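Local coordinates for peptidoglycan recognition protein 3 (Branchiostoma belcheri tsingtauense, PDB 4Z8I) that probably cleaves bacterial peptidoglycan as a zinc-dependent N-acetylmuramoyl-L-alanine amidase, its activity augmented by a fused chitin-binding domain, at residues A[111-114]-A[115-119]; A[65-69]-A[70-74]. One frame throughout, in Å; residues are numbered along the deposited sequence.

Interaction 1 (A[111-114]-A[115-119]); sequences RNIQ and NYHMD
Asn115 N donates to Arg111 O at 2.9 Å, and Tyr116, His117 and Met118 repeat the i to i+4 bond to Asn112, Ile113 and Gln114 in turn, making this an alpha-helical run near the C-terminal end of helix 103-120. On the outer side, one water links Asn112 and Asn115: it accepts from Asn115 ND2 at 3.0 Å and, weakly, from Asn112 ND2. Asn115 OD1 instead takes a hydrogen bond from Arg75.

Ile113 lays CG2 over the face of the His117 imidazole, 4.1 Å from the ring centroid and 20° off its normal, a CH-pi contact. CG1 takes the place beside the backbone N (chi1 -66°), which leaves the CG2 branch anti to it, alongside the histidine. His117 ND1 bonds to Gly127 N, and its ring also meets Tyr123 and Tyr128.

One residue on, about 100° round the helix, Gln114 and Met118 lie side by side, Gln114 CG 3.6 Å from Met118 SD. The Gln114 chain is extended, and its buried amide bonds to Asp125, Ser74 and Arg75.

Outward, water bridges two amides; inward, the methyl and Gly127 N probably fix the imidazole's rotation, the His117 side chain lying about 9 Å from a zinc ion bound instead by His93, His202 and Cys210.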
ATOM      1  N   ARG A 111     -14.814  -4.664  -9.466  1.00 41.17           N
ATOM      2  CA  ARG A 111     -15.950  -5.566  -9.638  1.00 47.00           C
ATOM      3  C   ARG A 111     -15.757  -6.461 -10.867  1.00 49.12           C
ATOM      4  O   ARG A 111     -16.038  -7.665 -10.834  1.00 48.83           O
ATOM      5  CB  ARG A 111     -17.243  -4.756  -9.761  1.00 42.69           C
ATOM      6  CG  ARG A 111     -18.265  -5.032  -8.666  1.00 47.21           C
ATOM      7  CD  ARG A 111     -18.974  -3.760  -8.223  1.00 29.25           C
ATOM      8  NE  ARG A 111     -19.508  -2.994  -9.346  1.00 42.91           N
ATOM      9  CZ  ARG A 111     -19.522  -1.665  -9.404  1.00 38.66           C
ATOM     10  NH1 ARG A 111     -19.027  -0.948  -8.403  1.00 40.80           N
ATOM     11  NH2 ARG A 111     -20.025  -1.052 -10.465  1.00 38.09           N
ATOM     12  N   ASN A 112     -15.266  -5.858 -11.944  1.00 32.79           N
ATOM     13  CA  ASN A 112     -14.938  -6.576 -13.166  1.00 23.45           C
ATOM     14  C   ASN A 112     -13.858  -7.618 -12.935  1.00 31.42           C
ATOM     15  O   ASN A 112     -13.987  -8.760 -13.375  1.00 32.91           O
ATOM     16  CB  ASN A 112     -14.449  -5.614 -14.253  1.00 21.96           C
ATOM     17  CG  ASN A 112     -15.519  -4.679 -14.766  1.00 28.37           C
ATOM     18  OD1 ASN A 112     -15.188  -3.660 -15.372  1.00 32.83           O
ATOM     19  ND2 ASN A 112     -16.781  -5.015 -14.566  1.00 28.04           N
ATOM     20  N   ILE A 113     -12.787  -7.217 -12.252  1.00 24.13           N
ATOM     21  CA  ILE A 113     -11.683  -8.130 -11.984  1.00 30.10           C
ATOM     22  C   ILE A 113     -12.147  -9.315 -11.134  1.00 29.20           C
ATOM     23  O   ILE A 113     -11.773 -10.465 -11.388  1.00 32.25           O
ATOM     24  CB  ILE A 113     -10.491  -7.404 -11.331  1.00 32.65           C
ATOM     25  CG1 ILE A 113      -9.890  -6.401 -12.318  1.00 20.63           C
ATOM     26  CG2 ILE A 113      -9.428  -8.396 -10.894  1.00 36.45           C
ATOM     27  CD1 ILE A 113      -8.667  -5.676 -11.799  1.00 20.57           C
ATOM     28  N   GLN A 114     -12.985  -9.029 -10.145  1.00 31.42           N
ATOM     29  CA  GLN A 114     -13.544 -10.069  -9.292  1.00 39.53           C
ATOM     30  C   GLN A 114     -14.383 -11.033 -10.120  1.00 28.01           C
ATOM     31  O   GLN A 114     -14.227 -12.246 -10.011  1.00 20.63           O
ATOM     32  CB  GLN A 114     -14.395  -9.456  -8.173  1.00 36.27           C
ATOM     33  CG  GLN A 114     -14.949 -10.480  -7.188  1.00 27.75           C
ATOM     34  CD  GLN A 114     -15.790  -9.852  -6.090  1.00 35.66           C
ATOM     35  OE1 GLN A 114     -16.784  -9.178  -6.361  1.00 46.53           O
ATOM     36  NE2 GLN A 114     -15.396 -10.074  -4.841  1.00 28.07           N
ATOM     37  N   ASN A 115     -15.268 -10.487 -10.950  1.00 30.05           N
ATOM     38  CA  ASN A 115     -16.106 -11.314 -11.810  1.00 21.26           C
ATOM     39  C   ASN A 115     -15.284 -12.183 -12.753  1.00 33.33           C
ATOM     40  O   ASN A 115     -15.650 -13.318 -13.038  1.00 41.52           O
ATOM     41  CB  ASN A 115     -17.088 -10.448 -12.604  1.00 26.02           C
ATOM     42  CG  ASN A 115     -18.142  -9.811 -11.725  1.00 29.07           C
ATOM     43  OD1 ASN A 115     -18.338 -10.210 -10.574  1.00 36.24           O
ATOM     44  ND2 ASN A 115     -18.841  -8.824 -12.269  1.00 26.47           N
ATOM     45  N   TYR A 116     -14.168 -11.648 -13.232  1.00 32.49           N
ATOM     46  CA  TYR A 116     -13.276 -12.408 -14.097  1.00 27.15           C
ATOM     47  C   TYR A 116     -12.599 -13.545 -13.339  1.00 33.97           C
ATOM     48  O   TYR A 116     -12.485 -14.657 -13.851  1.00 38.89           O
ATOM     49  CB  TYR A 116     -12.229 -11.491 -14.738  1.00 24.92           C
ATOM     50  CG  TYR A 116     -11.118 -12.222 -15.459  1.00 33.98           C
ATOM     51  CD1 TYR A 116     -11.396 -13.139 -16.463  1.00 31.80           C
ATOM     52  CD2 TYR A 116      -9.788 -11.978 -15.146  1.00 45.36           C
ATOM     53  CE1 TYR A 116     -10.382 -13.800 -17.124  1.00 30.63           C
ATOM     54  CE2 TYR A 116      -8.769 -12.631 -15.802  1.00 34.74           C
ATOM     55  CZ  TYR A 116      -9.072 -13.541 -16.791  1.00 37.67           C
ATOM     56  OH  TYR A 116      -8.057 -14.199 -17.447  1.00 53.26           O
ATOM     57  N   HIS A 117     -12.153 -13.270 -12.118  1.00 37.65           N
ATOM     58  CA  HIS A 117     -11.480 -14.290 -11.318  1.00 44.01           C
ATOM     59  C   HIS A 117     -12.421 -15.399 -10.849  1.00 47.27           C
ATOM     60  O   HIS A 117     -12.050 -16.572 -10.836  1.00 50.52           O
ATOM     61  CB  HIS A 117     -10.775 -13.658 -10.117  1.00 34.35           C
ATOM     62  CG  HIS A 117      -9.513 -12.939 -10.471  1.00 32.12           C
ATOM     63  ND1 HIS A 117      -8.760 -12.258  -9.540  1.00 38.78           N
ATOM     64  CD2 HIS A 117      -8.868 -12.798 -11.653  1.00 29.10           C
ATOM     65  CE1 HIS A 117      -7.706 -11.727 -10.132  1.00 31.73           C
ATOM     66  NE2 HIS A 117      -7.747 -12.040 -11.416  1.00 36.64           N
ATOM     67  N   MET A 118     -13.637 -15.025 -10.468  1.00 31.13           N
ATOM     68  CA  MET A 118     -14.598 -15.980  -9.933  1.00 39.81           C
ATOM     69  C   MET A 118     -15.374 -16.739 -11.017  1.00 45.54           C
ATOM     70  O   MET A 118     -15.558 -17.952 -10.916  1.00 52.70           O
ATOM     71  CB  MET A 118     -15.563 -15.281  -8.972  1.00 42.08           C
ATOM     72  CG  MET A 118     -14.869 -14.569  -7.825  1.00 41.11           C
ATOM     73  SD  MET A 118     -16.025 -13.905  -6.618  1.00 46.03           S
ATOM     74  CE  MET A 118     -16.835 -15.418  -6.097  1.00 23.87           C
ATOM     75  N   ASP A 119     -15.825 -16.031 -12.049  1.00 35.83           N
ATOM     76  CA  ASP A 119     -16.627 -16.654 -13.104  1.00 41.81           C
ATOM     77  C   ASP A 119     -15.791 -17.168 -14.278  1.00 34.85           C
ATOM     78  O   ASP A 119     -16.106 -18.205 -14.867  1.00 37.01           O
ATOM     79  CB  ASP A 119     -17.703 -15.687 -13.611  1.00 22.74           C
ATOM     80  CG  ASP A 119     -18.698 -15.298 -12.534  1.00 43.46           C
ATOM     81  OD1 ASP A 119     -19.052 -16.163 -11.706  1.00 51.08           O
ATOM     82  OD2 ASP A 119     -19.124 -14.125 -12.511  1.00 42.84           O
TER
HETATM   83  O   HOH W   1     -17.879  -7.803 -14.959  1.00 36.98           O

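Interaction 2 (A[65-69]-A[70-74]); sequences RIVSK and SEWGS
Ser70 meets Ser68 through their hydroxyls, OG to OG at 3.1 Å, a hydrogen bond in which either could donate. This pair lies at the start of the short, weakly bonded helix that follows strand 66-67, the edge strand of the mixed sheet.

Glu71 reaches back toward the strand with an extended chain. Its OE1 receives Arg65 NH1 on the syn side at 3.2 Å, in the plane of the guanidinium, while the two flat groups are turned 58° apart; this is a salt bridge. The same oxygen is approached by Ser68 N in a long, weak bond of 3.5 Å. Closer to the backbone, Glu71 CB packs on Val67 CG1 at 3.6 Å, and Glu71 N donates to Ser68 O from above the carbonyl plane.

Trp72 N also donates to Ser68 O, at 3.1 Å, so that one carbonyl holds two successive amides. The indole, with CG between the backbone N and carbonyl carbon (chi1 61°), swings back beside Lys69: Lys69 CA sits over the five-membered ring, 3.7 Å from its centroid, and Lys69 CD lies near CZ2. Val67 O comes to the indole edge, and NE1 bonds to Glu140 O.

Gly73 turns the chain out of the helix with positive phi (87°), and its N gives Lys69 O a weak bond.

Ser74 N then closes on the same Lys69 O at 2.7 Å, the 6-to-1 bond of a Schellman-like helix end, and Ser74 CB lies above one indole face, near its rim. Lys69 NZ passes on to Asp125 in a salt bridge.

The chemistry divides by depth: charge pairing between Arg65 and Glu71 at the surface, and a buried indole packed on the lysine backbone and chain, joining the edge strand to helix 103-120.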
ATOM      1  N   ARG A  65      -6.900   5.454   3.300  1.00 31.90           N
ATOM      2  CA  ARG A  65      -8.293   5.025   3.338  1.00 42.32           C
ATOM      3  C   ARG A  65      -8.513   3.818   2.431  1.00 44.59           C
ATOM      4  O   ARG A  65      -8.367   3.906   1.212  1.00 43.65           O
ATOM      5  CB  ARG A  65      -9.245   6.160   2.960  1.00 35.23           C
ATOM      6  CG  ARG A  65     -10.721   5.756   2.984  1.00 56.37           C
ATOM      7  CD  ARG A  65     -11.120   5.102   4.312  1.00 54.19           C
ATOM      8  NE  ARG A  65     -12.449   4.492   4.245  1.00 68.72           N
ATOM      9  CZ  ARG A  65     -13.553   5.041   4.744  1.00 74.80           C
ATOM     10  NH1 ARG A  65     -14.719   4.416   4.632  1.00 37.65           N
ATOM     11  NH2 ARG A  65     -13.493   6.215   5.359  1.00 86.09           N
ATOM     12  N   ILE A  66      -8.856   2.689   3.042  1.00 40.48           N
ATOM     13  CA  ILE A  66      -9.138   1.465   2.307  1.00 32.04           C
ATOM     14  C   ILE A  66     -10.631   1.345   2.026  1.00 36.14           C
ATOM     15  O   ILE A  66     -11.445   1.315   2.952  1.00 46.17           O
ATOM     16  CB  ILE A  66      -8.676   0.225   3.096  1.00 37.55           C
ATOM     17  CG1 ILE A  66      -7.180   0.324   3.415  1.00 33.64           C
ATOM     18  CG2 ILE A  66      -8.988  -1.051   2.322  1.00 33.17           C
ATOM     19  CD1 ILE A  66      -6.683  -0.749   4.355  1.00 28.44           C
ATOM     20  N   VAL A  67     -10.986   1.289   0.744  1.00 31.35           N
ATOM     21  CA  VAL A  67     -12.367   1.057   0.338  1.00 30.01           C
ATOM     22  C   VAL A  67     -12.712  -0.407   0.587  1.00 36.56           C
ATOM     23  O   VAL A  67     -12.143  -1.298  -0.045  1.00 44.91           O
ATOM     24  CB  VAL A  67     -12.577   1.379  -1.156  1.00 42.29           C
ATOM     25  CG1 VAL A  67     -14.013   1.115  -1.564  1.00 51.28           C
ATOM     26  CG2 VAL A  67     -12.206   2.820  -1.449  1.00 22.01           C
ATOM     27  N   SER A  68     -13.635  -0.658   1.510  1.00 30.55           N
ATOM     28  CA  SER A  68     -13.993  -2.030   1.861  1.00 38.22           C
ATOM     29  C   SER A  68     -14.779  -2.709   0.744  1.00 44.26           C
ATOM     30  O   SER A  68     -15.265  -2.048  -0.176  1.00 30.10           O
ATOM     31  CB  SER A  68     -14.800  -2.067   3.157  1.00 21.74           C
ATOM     32  OG  SER A  68     -16.110  -1.564   2.958  1.00 54.46           O
ATOM     33  N   LYS A  69     -14.900  -4.029   0.841  1.00 42.82           N
ATOM     34  CA  LYS A  69     -15.605  -4.822  -0.162  1.00 33.46           C
ATOM     35  C   LYS A  69     -17.057  -4.376  -0.331  1.00 41.48           C
ATOM     36  O   LYS A  69     -17.569  -4.312  -1.449  1.00 38.93           O
ATOM     37  CB  LYS A  69     -15.535  -6.311   0.190  1.00 33.35           C
ATOM     38  CG  LYS A  69     -14.119  -6.863   0.228  1.00 40.84           C
ATOM     39  CD  LYS A  69     -13.972  -8.152  -0.572  1.00 47.86           C
ATOM     40  CE  LYS A  69     -14.610  -9.330   0.137  1.00 45.88           C
ATOM     41  NZ  LYS A  69     -14.170 -10.624  -0.455  1.00 31.93           N
ATOM     42  N   SER A  70     -17.710  -4.049   0.778  1.00 26.51           N
ATOM     43  CA  SER A  70     -19.088  -3.574   0.731  1.00 30.66           C
ATOM     44  C   SER A  70     -19.188  -2.183   0.110  1.00 35.68           C
ATOM     45  O   SER A  70     -20.243  -1.796  -0.393  1.00 32.72           O
ATOM     46  CB  SER A  70     -19.701  -3.562   2.133  1.00 35.07           C
ATOM     47  OG  SER A  70     -19.056  -2.611   2.956  1.00 60.00           O
ATOM     48  N   GLU A  71     -18.092  -1.430   0.142  1.00 40.93           N
ATOM     49  CA  GLU A  71     -18.093  -0.087  -0.429  1.00 37.98           C
ATOM     50  C   GLU A  71     -17.869  -0.082  -1.936  1.00 44.67           C
ATOM     51  O   GLU A  71     -18.428   0.757  -2.641  1.00 56.99           O
ATOM     52  CB  GLU A  71     -17.064   0.809   0.257  1.00 38.30           C
ATOM     53  CG  GLU A  71     -17.387   1.137   1.707  1.00 42.90           C
ATOM     54  CD  GLU A  71     -16.452   2.180   2.281  1.00 60.39           C
ATOM     55  OE1 GLU A  71     -15.532   1.804   3.038  1.00 61.92           O
ATOM     56  OE2 GLU A  71     -16.636   3.377   1.972  1.00 74.37           O
ATOM     57  N   TRP A  72     -17.046  -1.004  -2.434  1.00 46.88           N
ATOM     58  CA  TRP A  72     -16.832  -1.089  -3.879  1.00 35.64           C
ATOM     59  C   TRP A  72     -17.799  -2.045  -4.565  1.00 30.68           C
ATOM     60  O   TRP A  72     -17.764  -2.204  -5.782  1.00 51.96           O
ATOM     61  CB  TRP A  72     -15.368  -1.377  -4.265  1.00 37.29           C
ATOM     62  CG  TRP A  72     -14.745  -2.669  -3.780  1.00 37.98           C
ATOM     63  CD1 TRP A  72     -13.881  -2.817  -2.731  1.00 33.22           C
ATOM     64  CD2 TRP A  72     -14.882  -3.970  -4.368  1.00 28.90           C
ATOM     65  NE1 TRP A  72     -13.494  -4.129  -2.616  1.00 31.70           N
ATOM     66  CE2 TRP A  72     -14.094  -4.859  -3.607  1.00 38.33           C
ATOM     67  CE3 TRP A  72     -15.606  -4.474  -5.451  1.00 44.87           C
ATOM     68  CZ2 TRP A  72     -14.010  -6.220  -3.898  1.00 48.95           C
ATOM     69  CZ3 TRP A  72     -15.519  -5.826  -5.739  1.00 39.08           C
ATOM     70  CH2 TRP A  72     -14.729  -6.683  -4.968  1.00 20.24           C
ATOM     71  N   GLY A  73     -18.673  -2.664  -3.779  1.00 32.34           N
ATOM     72  CA  GLY A  73     -19.741  -3.475  -4.331  1.00 24.78           C
ATOM     73  C   GLY A  73     -19.376  -4.919  -4.596  1.00 38.32           C
ATOM     74  O   GLY A  73     -19.809  -5.501  -5.590  1.00 57.43           O
ATOM     75  N   SER A  74     -18.584  -5.499  -3.703  1.00 35.21           N
ATOM     76  CA  SER A  74     -18.185  -6.894  -3.831  1.00 33.93           C
ATOM     77  C   SER A  74     -19.394  -7.810  -3.823  1.00 45.11           C
ATOM     78  O   SER A  74     -20.417  -7.498  -3.210  1.00 55.90           O
ATOM     79  CB  SER A  74     -17.247  -7.283  -2.691  1.00 33.19           C
ATOM     80  OG  SER A  74     -16.933  -8.662  -2.730  1.00 41.44           O
TER

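How the interactions relate
Both contacts are local, one within helix 103-120 and the other at a strand-to-helix turn packed against that helix. Interaction 2 is mainly a surface contact, with Trp72 and Val67 buried; interaction 1 is partly buried. They meet directly: Gln114 NE2 probably donates to Ser74 OG at 3.0 Å and touches Trp72 CH2, while Arg111 NH1 probably bonds to Trp72 O at 3.2 Å. Asp125 ties them again, receiving Gln114 from one and Lys69 from the other. Regular backbone bonds dominate 111-119, whereas 65-74 adds to its few irregular backbone bonds a salt bridge, paired hydroxyls and a glycine turn.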